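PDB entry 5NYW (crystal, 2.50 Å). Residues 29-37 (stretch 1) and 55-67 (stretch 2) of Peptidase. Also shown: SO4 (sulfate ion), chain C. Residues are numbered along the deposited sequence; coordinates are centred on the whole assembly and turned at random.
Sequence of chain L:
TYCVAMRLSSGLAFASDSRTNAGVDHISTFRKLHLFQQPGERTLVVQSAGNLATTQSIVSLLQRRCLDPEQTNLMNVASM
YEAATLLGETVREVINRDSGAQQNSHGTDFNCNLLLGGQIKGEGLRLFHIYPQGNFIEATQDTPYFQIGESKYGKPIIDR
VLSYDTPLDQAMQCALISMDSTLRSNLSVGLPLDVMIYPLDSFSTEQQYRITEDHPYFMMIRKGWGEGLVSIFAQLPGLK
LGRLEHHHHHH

Stretch 1, residues 29-37: TFRKLHLFQ
Stretch 2 55-67: TQSIVSLLQRRCL

A β-strand that starts at L33 and continues past Q37 runs nearly parallel to a helix already under way at T55, their N-to-C directions 14° apart and their axes 10.6 Å at closest approach. Strand phi/psi values lie near -125/130, helical ones near -64/-42, with i to i+4 hydrogen bonds such as V59 N to T55 O at 2.8 Å. Register is set by H34 CA to V59 CA, 7.9 Å, and F36 CA to Q63 CA, 8.2 Å: two strand residues match one helical turn. No hydrogen bond joins the stretches; side-chain packing holds the 302 Å² interface.

Strand alternation points H34 and F36 toward the helix and L35 away. H34 (m, chi2 -91°) lays one ring face over V59 (t), with V59 CG1 4.2 Å from the ring centroid, a CH-pi contact. Its ring is also tied to its own stretch, H34 NE2 donating to R31 O at 3.1 Å. F36 (m, chi2 81°) is the most heavily covered residue, 87 Å² of it: F36 CE2 meets Q63 CG at 3.7 Å, F36 CZ meets L62 CB at 4.2 Å, and F36 CD2 meets C66 SG at 4.2 Å. Q63 (m, t) thus offers its aliphatic stem to the phenyl ring. Before the strand, F30 (m, chi2 -73°) places CE1 3.8 Å from Q56 NE2, obliquely; Q56 leaves its CA sideways but its end comes nearer, and this amide, hydrogen-bonded elsewhere in the structure, meets the ring in van der Waals contact.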

# COMPACT_ATOMS: atom_id res chain seq x y z
N THR L 29 -18.52 -36.04 23.72
CA THR L 29 -19.82 -36.01 23.06
C THR L 29 -20.35 -34.59 23.09
O THR L 29 -20.50 -34.03 24.15
CB THR L 29 -20.85 -36.90 23.77
OG1 THR L 29 -20.38 -38.25 23.85
CG2 THR L 29 -22.22 -36.83 23.06
N PHE L 30 -20.65 -34.03 21.92
CA PHE L 30 -21.26 -32.70 21.78
C PHE L 30 -22.36 -32.78 20.74
O PHE L 30 -22.23 -33.51 19.75
CB PHE L 30 -20.19 -31.68 21.38
CG PHE L 30 -19.31 -31.23 22.50
CD1 PHE L 30 -19.81 -30.37 23.48
CD2 PHE L 30 -18.03 -31.73 22.63
CE1 PHE L 30 -19.01 -29.95 24.52
CE2 PHE L 30 -17.22 -31.32 23.68
CZ PHE L 30 -17.71 -30.43 24.63
N ARG L 31 -23.46 -32.08 20.97
CA ARG L 31 -24.56 -32.12 20.01
C ARG L 31 -24.24 -31.30 18.73
O ARG L 31 -23.74 -30.17 18.82
CB ARG L 31 -25.85 -31.66 20.69
CG ARG L 31 -27.10 -31.75 19.84
CD ARG L 31 -28.31 -31.71 20.74
NE ARG L 31 -28.25 -30.55 21.61
CZ ARG L 31 -28.78 -29.37 21.31
NH1 ARG L 31 -29.41 -29.21 20.15
NH2 ARG L 31 -28.68 -28.35 22.16
N LYS L 32 -24.53 -31.89 17.57
CA LYS L 32 -24.19 -31.33 16.25
C LYS L 32 -25.44 -31.08 15.41
O LYS L 32 -25.41 -31.04 14.17
CB LYS L 32 -23.21 -32.26 15.51
CG LYS L 32 -21.87 -32.47 16.23
CD LYS L 32 -20.99 -33.47 15.50
CE LYS L 32 -19.68 -33.72 16.25
NZ LYS L 32 -18.82 -32.51 16.42
N LEU L 33 -26.56 -30.98 16.10
CA LEU L 33 -27.83 -30.66 15.47
C LEU L 33 -28.60 -29.71 16.40
O LEU L 33 -29.02 -30.10 17.49
CB LEU L 33 -28.62 -31.93 15.17
CG LEU L 33 -29.86 -31.82 14.27
CD1 LEU L 33 -30.09 -33.18 13.64
CD2 LEU L 33 -31.11 -31.36 15.02
N HIS L 34 -28.79 -28.47 15.96
CA HIS L 34 -29.45 -27.47 16.81
C HIS L 34 -30.69 -26.94 16.11
O HIS L 34 -30.75 -26.92 14.88
CB HIS L 34 -28.47 -26.36 17.15
CG HIS L 34 -27.35 -26.81 18.05
ND1 HIS L 34 -27.43 -26.75 19.42
CD2 HIS L 34 -26.16 -27.38 17.77
CE1 HIS L 34 -26.32 -27.22 19.95
NE2 HIS L 34 -25.53 -27.63 18.97
N LEU L 35 -31.69 -26.53 16.89
CA LEU L 35 -33.01 -26.20 16.32
C LEU L 35 -33.41 -24.75 16.52
O LEU L 35 -33.23 -24.19 17.60
CB LEU L 35 -34.10 -27.08 16.93
CG LEU L 35 -34.25 -28.52 16.48
CD1 LEU L 35 -35.28 -29.20 17.36
CD2 LEU L 35 -34.66 -28.60 15.02
N PHE L 36 -33.99 -24.14 15.49
CA PHE L 36 -34.57 -22.82 15.66
C PHE L 36 -36.03 -22.85 15.21
O PHE L 36 -36.33 -22.95 14.01
CB PHE L 36 -33.78 -21.75 14.90
CG PHE L 36 -32.36 -21.62 15.37
CD1 PHE L 36 -31.38 -22.50 14.94
CD2 PHE L 36 -32.01 -20.66 16.30
CE1 PHE L 36 -30.08 -22.40 15.38
CE2 PHE L 36 -30.72 -20.55 16.76
CZ PHE L 36 -29.74 -21.42 16.30
N GLN L 37 -36.92 -22.79 16.20
CA GLN L 37 -38.32 -23.05 15.95
C GLN L 37 -39.29 -21.98 16.46
O GLN L 37 -39.22 -21.56 17.62
CB GLN L 37 -38.73 -24.39 16.55
CG GLN L 37 -40.20 -24.66 16.30
CD GLN L 37 -40.69 -25.95 16.87
OE1 GLN L 37 -40.07 -26.52 17.77
NE2 GLN L 37 -41.80 -26.44 16.32
N THR L 55 -17.91 -23.50 15.75
CA THR L 55 -19.34 -23.72 15.56
C THR L 55 -20.15 -23.40 16.82
O THR L 55 -21.25 -22.85 16.72
CB THR L 55 -19.66 -25.15 15.09
OG1 THR L 55 -19.33 -26.12 16.10
CG2 THR L 55 -18.93 -25.46 13.79
N GLN L 56 -19.62 -23.72 18.01
CA GLN L 56 -20.36 -23.39 19.23
C GLN L 56 -20.56 -21.88 19.37
O GLN L 56 -21.64 -21.45 19.76
CB GLN L 56 -19.66 -23.91 20.50
CG GLN L 56 -20.06 -25.27 21.01
CD GLN L 56 -19.46 -25.53 22.40
OE1 GLN L 56 -18.58 -24.81 22.83
NE2 GLN L 56 -19.98 -26.53 23.11
N SER L 57 -19.54 -21.09 19.02
CA SER L 57 -19.69 -19.63 19.09
C SER L 57 -20.72 -19.18 18.09
O SER L 57 -21.56 -18.34 18.39
CB SER L 57 -18.36 -18.89 18.85
OG SER L 57 -17.65 -18.65 20.06
N ILE L 58 -20.67 -19.75 16.89
CA ILE L 58 -21.62 -19.40 15.84
C ILE L 58 -23.03 -19.67 16.33
O ILE L 58 -23.87 -18.77 16.34
CB ILE L 58 -21.33 -20.21 14.54
CG1 ILE L 58 -20.00 -19.76 13.94
CG2 ILE L 58 -22.43 -20.03 13.52
CD1 ILE L 58 -19.49 -20.64 12.87
N VAL L 59 -23.28 -20.88 16.81
CA VAL L 59 -24.59 -21.23 17.35
C VAL L 59 -24.95 -20.35 18.56
O VAL L 59 -26.06 -19.83 18.63
CB VAL L 59 -24.64 -22.71 17.74
CG1 VAL L 59 -25.89 -23.00 18.56
CG2 VAL L 59 -24.60 -23.59 16.49
N SER L 60 -24.01 -20.14 19.47
CA SER L 60 -24.31 -19.33 20.64
C SER L 60 -24.67 -17.89 20.25
O SER L 60 -25.62 -17.33 20.78
CB SER L 60 -23.13 -19.34 21.62
OG SER L 60 -23.07 -20.55 22.36
N LEU L 61 -23.93 -17.31 19.30
CA LEU L 61 -24.20 -15.95 18.84
C LEU L 61 -25.56 -15.85 18.13
O LEU L 61 -26.26 -14.86 18.27
CB LEU L 61 -23.09 -15.43 17.91
CG LEU L 61 -21.76 -14.94 18.51
CD1 LEU L 61 -20.80 -14.51 17.41
CD2 LEU L 61 -21.93 -13.81 19.52
N LEU L 62 -25.92 -16.86 17.34
CA LEU L 62 -27.22 -16.88 16.65
C LEU L 62 -28.38 -16.98 17.63
O LEU L 62 -29.42 -16.34 17.43
CB LEU L 62 -27.30 -18.05 15.67
CG LEU L 62 -26.45 -17.93 14.41
CD1 LEU L 62 -26.38 -19.25 13.69
CD2 LEU L 62 -27.04 -16.88 13.52
N GLN L 63 -28.21 -17.81 18.66
CA GLN L 63 -29.21 -18.04 19.70
C GLN L 63 -29.44 -16.79 20.53
O GLN L 63 -30.57 -16.44 20.86
CB GLN L 63 -28.77 -19.17 20.61
CG GLN L 63 -28.82 -20.55 19.98
CD GLN L 63 -28.14 -21.59 20.83
OE1 GLN L 63 -27.28 -21.26 21.65
NE2 GLN L 63 -28.49 -22.86 20.63
N ARG L 64 -28.35 -16.11 20.87
CA ARG L 64 -28.42 -14.89 21.67
C ARG L 64 -29.10 -13.75 20.91
O ARG L 64 -29.92 -13.02 21.47
CB ARG L 64 -27.01 -14.47 22.11
CG ARG L 64 -26.79 -14.38 23.62
CD ARG L 64 -27.58 -13.24 24.23
NE ARG L 64 -27.80 -12.15 23.27
CZ ARG L 64 -28.58 -11.09 23.48
NH1 ARG L 64 -28.71 -10.17 22.53
NH2 ARG L 64 -29.23 -10.95 24.63
N ARG L 65 -28.78 -13.62 19.63
CA ARG L 65 -29.32 -12.55 18.82
C ARG L 65 -30.80 -12.74 18.45
O ARG L 65 -31.47 -11.79 18.05
CB ARG L 65 -28.46 -12.39 17.58
CG ARG L 65 -27.11 -11.76 17.90
CD ARG L 65 -26.11 -11.90 16.77
NE ARG L 65 -24.81 -11.36 17.17
CZ ARG L 65 -23.69 -11.50 16.46
NH1 ARG L 65 -23.70 -12.15 15.31
NH2 ARG L 65 -22.57 -11.00 16.92
N CYS L 66 -31.29 -13.97 18.56
CA CYS L 66 -32.71 -14.24 18.36
C CYS L 66 -33.60 -13.62 19.43
O CYS L 66 -34.82 -13.49 19.25
CB CYS L 66 -32.96 -15.75 18.30
SG CYS L 66 -32.67 -16.48 16.67
N LEU L 67 -33.01 -13.30 20.58
CA LEU L 67 -33.74 -12.66 21.68
C LEU L 67 -33.77 -11.14 21.55
O LEU L 67 -34.42 -10.46 22.34
CB LEU L 67 -33.15 -13.06 23.03
CG LEU L 67 -33.21 -14.54 23.37
CD1 LEU L 67 -32.52 -14.79 24.70
CD2 LEU L 67 -34.65 -15.00 23.41
S SO4 C . -24.83 -8.60 19.90
O1 SO4 C . -24.55 -8.14 18.54
O2 SO4 C . -26.27 -8.87 20.04
O3 SO4 C . -24.10 -9.84 20.19
O4 SO4 C . -24.42 -7.55 20.84